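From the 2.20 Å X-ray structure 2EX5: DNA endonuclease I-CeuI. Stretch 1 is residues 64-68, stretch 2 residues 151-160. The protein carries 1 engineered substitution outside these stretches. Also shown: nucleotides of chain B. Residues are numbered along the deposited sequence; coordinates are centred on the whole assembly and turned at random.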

# COMPACT_ATOMS: atom_id res chain seq x y z
N SER C 64 7.90 -5.58 1.27
CA SER C 64 7.98 -6.82 0.62
C SER C 64 9.11 -7.48 1.28
O SER C 64 10.15 -6.88 1.44
N LEU C 65 8.89 -8.71 1.71
CA LEU C 65 9.94 -9.57 2.14
C LEU C 65 10.11 -10.62 1.05
O LEU C 65 9.16 -11.43 0.78
N ASN C 66 11.30 -10.69 0.43
CA ASN C 66 11.34 -11.56 -0.74
C ASN C 66 12.62 -12.35 -0.83
O ASN C 66 13.60 -12.04 -0.14
N ILE C 67 12.61 -13.43 -1.60
CA ILE C 67 13.75 -14.29 -1.69
C ILE C 67 13.99 -14.53 -3.13
O ILE C 67 13.11 -15.05 -3.89
N SER C 68 15.20 -14.21 -3.54
CA SER C 68 15.59 -14.43 -4.90
C SER C 68 16.59 -15.59 -5.08
O SER C 68 17.43 -15.84 -4.20
N LYS C 151 2.47 -15.94 7.13
CA LYS C 151 3.28 -17.10 6.70
C LYS C 151 4.58 -16.67 5.97
O LYS C 151 5.59 -17.34 6.09
N ARG C 152 4.58 -15.57 5.22
CA ARG C 152 5.84 -15.11 4.54
C ARG C 152 6.84 -14.70 5.60
O ARG C 152 8.00 -15.02 5.56
N VAL C 153 6.36 -14.02 6.62
CA VAL C 153 7.24 -13.72 7.78
C VAL C 153 7.84 -15.00 8.40
O VAL C 153 9.07 -15.01 8.75
N ALA C 154 7.05 -16.08 8.55
CA ALA C 154 7.59 -17.23 9.28
C ALA C 154 8.62 -17.88 8.37
O ALA C 154 9.69 -18.34 8.76
N ASN C 155 8.28 -17.97 7.13
CA ASN C 155 9.20 -18.59 6.15
C ASN C 155 10.49 -17.79 5.88
O ASN C 155 11.54 -18.41 5.73
N PHE C 156 10.39 -16.46 5.77
CA PHE C 156 11.59 -15.61 5.78
C PHE C 156 12.47 -15.92 6.95
O PHE C 156 13.71 -16.14 6.85
N LYS C 157 11.87 -15.90 8.12
CA LYS C 157 12.61 -16.17 9.37
C LYS C 157 13.23 -17.58 9.36
O LYS C 157 14.36 -17.79 9.89
N ALA C 158 12.51 -18.56 8.77
CA ALA C 158 13.02 -19.98 8.72
C ALA C 158 14.27 -20.03 7.88
O ALA C 158 15.22 -20.68 8.23
N LEU C 159 14.31 -19.27 6.81
CA LEU C 159 15.48 -19.18 5.90
C LEU C 159 16.64 -18.56 6.55
O LEU C 159 17.74 -19.03 6.40
N LEU C 160 16.38 -17.47 7.25
CA LEU C 160 17.46 -16.75 7.92
C LEU C 160 18.16 -17.70 8.93
O LEU C 160 19.39 -17.62 9.08

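A DNA-contacting strand packs against a helix through a small apolar contact, and one arginine beside it ties the helix to both the strand backbone and the DNA. The axes of strand 64-68 and helix 151-160 approach to 9.1 Å at 46°, and the contact buries 391 Å² over both sides. The backbones lie nearest at Leu65 and Phe156, whose CA atoms are 7.2 Å apart.

Side chains alternate along the strand, so Leu65 and Ile67 point toward the helix while Asn66 points away. Leu65 (chi1 m, chi2 t) has the largest area covered by the other stretch. Leu65 CD2 sits over the face of the Phe156 ring, 3.8 Å from the centroid and only 8° off the ring normal, a CH-pi contact. Leu65 CB lies 3.7 Å from Phe156 CD2, and Leu65 CD1 reaches Val153 CG2 at 3.8 Å; Val153 (chi1 t) makes this contact although its CA-to-CB bond points away from the strand. Phe156 (chi1 t, chi2 -94°) also presents its ring edge to the strand backbone, with CE2 3.5 Å from Asn66 O. Ile67 (m, t) approaches the same ring obliquely, CG1 to Phe156 CD2 at 4.3 Å, and extends CD1 to Leu159 CD2 at 3.5 Å. Leu159 points toward the strand with chi1 between wells at -94° and chi2 m.

Arg152 (chi1 m, chi2 t, chi3 p) points toward the strand and brings its guanidinium edge to the backbone: NH1 donates to Leu65 O at 2.8 Å with an angle of 154°, the one direct hydrogen bond between the stretches. Arg152 NH1 also makes a weak hydrogen bond to DC18 OP2, at 3.4 Å. Two waters extend this polar margin. Water 1 weakly accepts from Leu65 N (3.3 Å from its O) and Arg152 NE (3.0 Å from its O). The O of water 2 accepts from Ile67 N at 2.9 Å and weakly from Arg152 NH1 at 3.1 Å, and the O of water 2 lies 2.5 Å from DC18 OP2, bringing strand, helix and phosphate together.

The DNA also engages the remaining strand side chains. Ser64 OG (chi1 t) donates to DA17 OP2 at 2.7 Å, and Ser68 OG (chi1 t) to DC19 OP2 at 2.8 Å. Between them Asn66 (chi1 p) packs against the nucleotides, its CB 3.8 Å from DA17 C2' and its ND2 3.6 Å from DC18 C6. Such phosphate and nucleotide contacts suit a DNA endonuclease.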

# COMPACT_ATOMS: atom_id res chain seq x y z
CB SER C 64 8.30 -6.63 -0.85
OG SER C 64 8.49 -7.93 -1.38
CB LEU C 65 9.51 -10.29 3.46
CG LEU C 65 9.51 -9.42 4.75
CD1 LEU C 65 8.68 -10.14 5.82
CD2 LEU C 65 10.90 -9.20 5.26
CB ASN C 66 11.00 -10.77 -2.00
CG ASN C 66 11.99 -9.58 -2.22
OD1 ASN C 66 11.58 -8.39 -2.14
ND2 ASN C 66 13.23 -9.92 -2.54
CB ILE C 67 13.50 -15.70 -0.90
CG1 ILE C 67 13.38 -15.47 0.63
CG2 ILE C 67 14.71 -16.74 -1.18
CD1 ILE C 67 12.57 -16.52 1.33
CB SER C 68 16.07 -13.09 -5.42
OG SER C 68 16.75 -13.37 -6.61
CB LYS C 151 2.40 -18.01 5.80
CG LYS C 151 3.14 -18.96 4.93
CD LYS C 151 2.13 -19.51 3.85
CE LYS C 151 1.86 -18.49 2.60
NZ LYS C 151 1.09 -19.19 1.43
CB ARG C 152 5.58 -13.93 3.62
CG ARG C 152 4.79 -14.28 2.41
CD ARG C 152 4.65 -13.08 1.46
NE ARG C 152 5.88 -12.77 0.77
CZ ARG C 152 6.34 -13.35 -0.36
NH1 ARG C 152 7.47 -12.94 -0.92
NH2 ARG C 152 5.66 -14.33 -0.92
CB VAL C 153 6.50 -12.84 8.92
CG1 VAL C 153 7.33 -12.80 10.24
CG2 VAL C 153 6.22 -11.37 8.37
CB ALA C 154 6.43 -18.26 9.62
CB ASN C 155 8.45 -18.61 4.81
CG ASN C 155 7.62 -19.84 4.65
OD1 ASN C 155 6.64 -19.85 3.92
ND2 ASN C 155 7.99 -20.85 5.36
CB PHE C 156 11.13 -14.11 5.82
CG PHE C 156 12.11 -13.16 5.20
CD1 PHE C 156 13.07 -12.50 5.96
CD2 PHE C 156 12.08 -12.93 3.86
CE1 PHE C 156 13.92 -11.59 5.39
CE2 PHE C 156 12.95 -12.02 3.28
CZ PHE C 156 13.83 -11.35 4.01
CB LYS C 157 11.68 -15.98 10.59
CG LYS C 157 12.37 -16.21 11.97
CD LYS C 157 11.25 -16.18 13.07
CE LYS C 157 11.82 -16.04 14.51
NZ LYS C 157 10.69 -15.71 15.62
CB ALA C 158 11.93 -20.92 8.12
CB LEU C 159 15.25 -18.27 4.70
CG LEU C 159 14.76 -18.91 3.43
CD1 LEU C 159 15.55 -20.22 3.06
CD2 LEU C 159 13.32 -19.07 3.61
CB LEU C 160 16.95 -15.44 8.58
CG LEU C 160 16.95 -13.99 7.98
CD1 LEU C 160 17.27 -13.77 6.59
CD2 LEU C 160 15.74 -13.14 8.37
P DA B 17 5.01 -8.40 -2.88
OP1 DA B 17 3.87 -9.32 -2.95
OP2 DA B 17 5.79 -8.24 -1.62
O5' DA B 17 6.16 -8.79 -3.95
C5' DA B 17 5.80 -9.15 -5.37
C4' DA B 17 7.08 -9.57 -6.09
O4' DA B 17 7.80 -8.31 -6.35
C3' DA B 17 8.02 -10.38 -5.25
O3' DA B 17 8.38 -11.49 -6.02
C2' DA B 17 9.22 -9.38 -5.01
C1' DA B 17 9.16 -8.49 -6.22
N9 DA B 17 9.93 -7.20 -6.22
C8 DA B 17 10.27 -6.34 -5.15
N7 DA B 17 10.96 -5.31 -5.53
C5 DA B 17 11.17 -5.50 -6.92
C6 DA B 17 11.86 -4.78 -7.95
N6 DA B 17 12.57 -3.66 -7.79
N1 DA B 17 11.81 -5.27 -9.22
C2 DA B 17 11.14 -6.43 -9.47
N3 DA B 17 10.41 -7.19 -8.61
C4 DA B 17 10.50 -6.66 -7.34
P DC B 18 9.17 -12.77 -5.49
OP1 DC B 18 8.93 -13.84 -6.47
OP2 DC B 18 8.70 -12.95 -4.11
O5' DC B 18 10.72 -12.49 -5.25
C5' DC B 18 11.91 -12.73 -6.07
C4' DC B 18 11.89 -12.03 -7.43
O4' DC B 18 11.75 -10.61 -7.23
C3' DC B 18 13.18 -12.13 -8.24
O3' DC B 18 13.08 -13.30 -9.06
C2' DC B 18 13.29 -10.83 -9.07
C1' DC B 18 12.57 -9.88 -8.14
N1 DC B 18 13.33 -8.79 -7.30
C2 DC B 18 13.94 -7.80 -8.04
O2 DC B 18 13.87 -8.01 -9.23
N3 DC B 18 14.58 -6.71 -7.45
C4 DC B 18 14.54 -6.63 -6.12
N4 DC B 18 15.19 -5.58 -5.61
C5 DC B 18 13.93 -7.64 -5.31
C6 DC B 18 13.33 -8.73 -5.92
P DC B 19 14.39 -14.09 -9.49
OP1 DC B 19 13.85 -15.13 -10.43
OP2 DC B 19 14.97 -14.71 -8.24
O5' DC B 19 15.40 -13.16 -10.22
C5' DC B 19 14.99 -12.42 -11.34
C4' DC B 19 16.26 -11.86 -11.99
O4' DC B 19 16.58 -10.61 -11.31
C3' DC B 19 17.50 -12.72 -11.82
O3' DC B 19 18.05 -12.75 -13.15
C2' DC B 19 18.37 -11.97 -10.76
C1' DC B 19 17.90 -10.51 -10.87
N1 DC B 19 17.80 -9.70 -9.54
C2 DC B 19 18.46 -8.50 -9.45
O2 DC B 19 19.17 -8.14 -10.43
N3 DC B 19 18.41 -7.80 -8.28
C4 DC B 19 17.75 -8.21 -7.21
N4 DC B 19 17.75 -7.40 -6.13
C5 DC B 19 17.04 -9.44 -7.28
C6 DC B 19 17.11 -10.13 -8.44
O HOH W 1 5.78 -9.95 1.69
O HOH W 2 9.95 -14.18 -2.33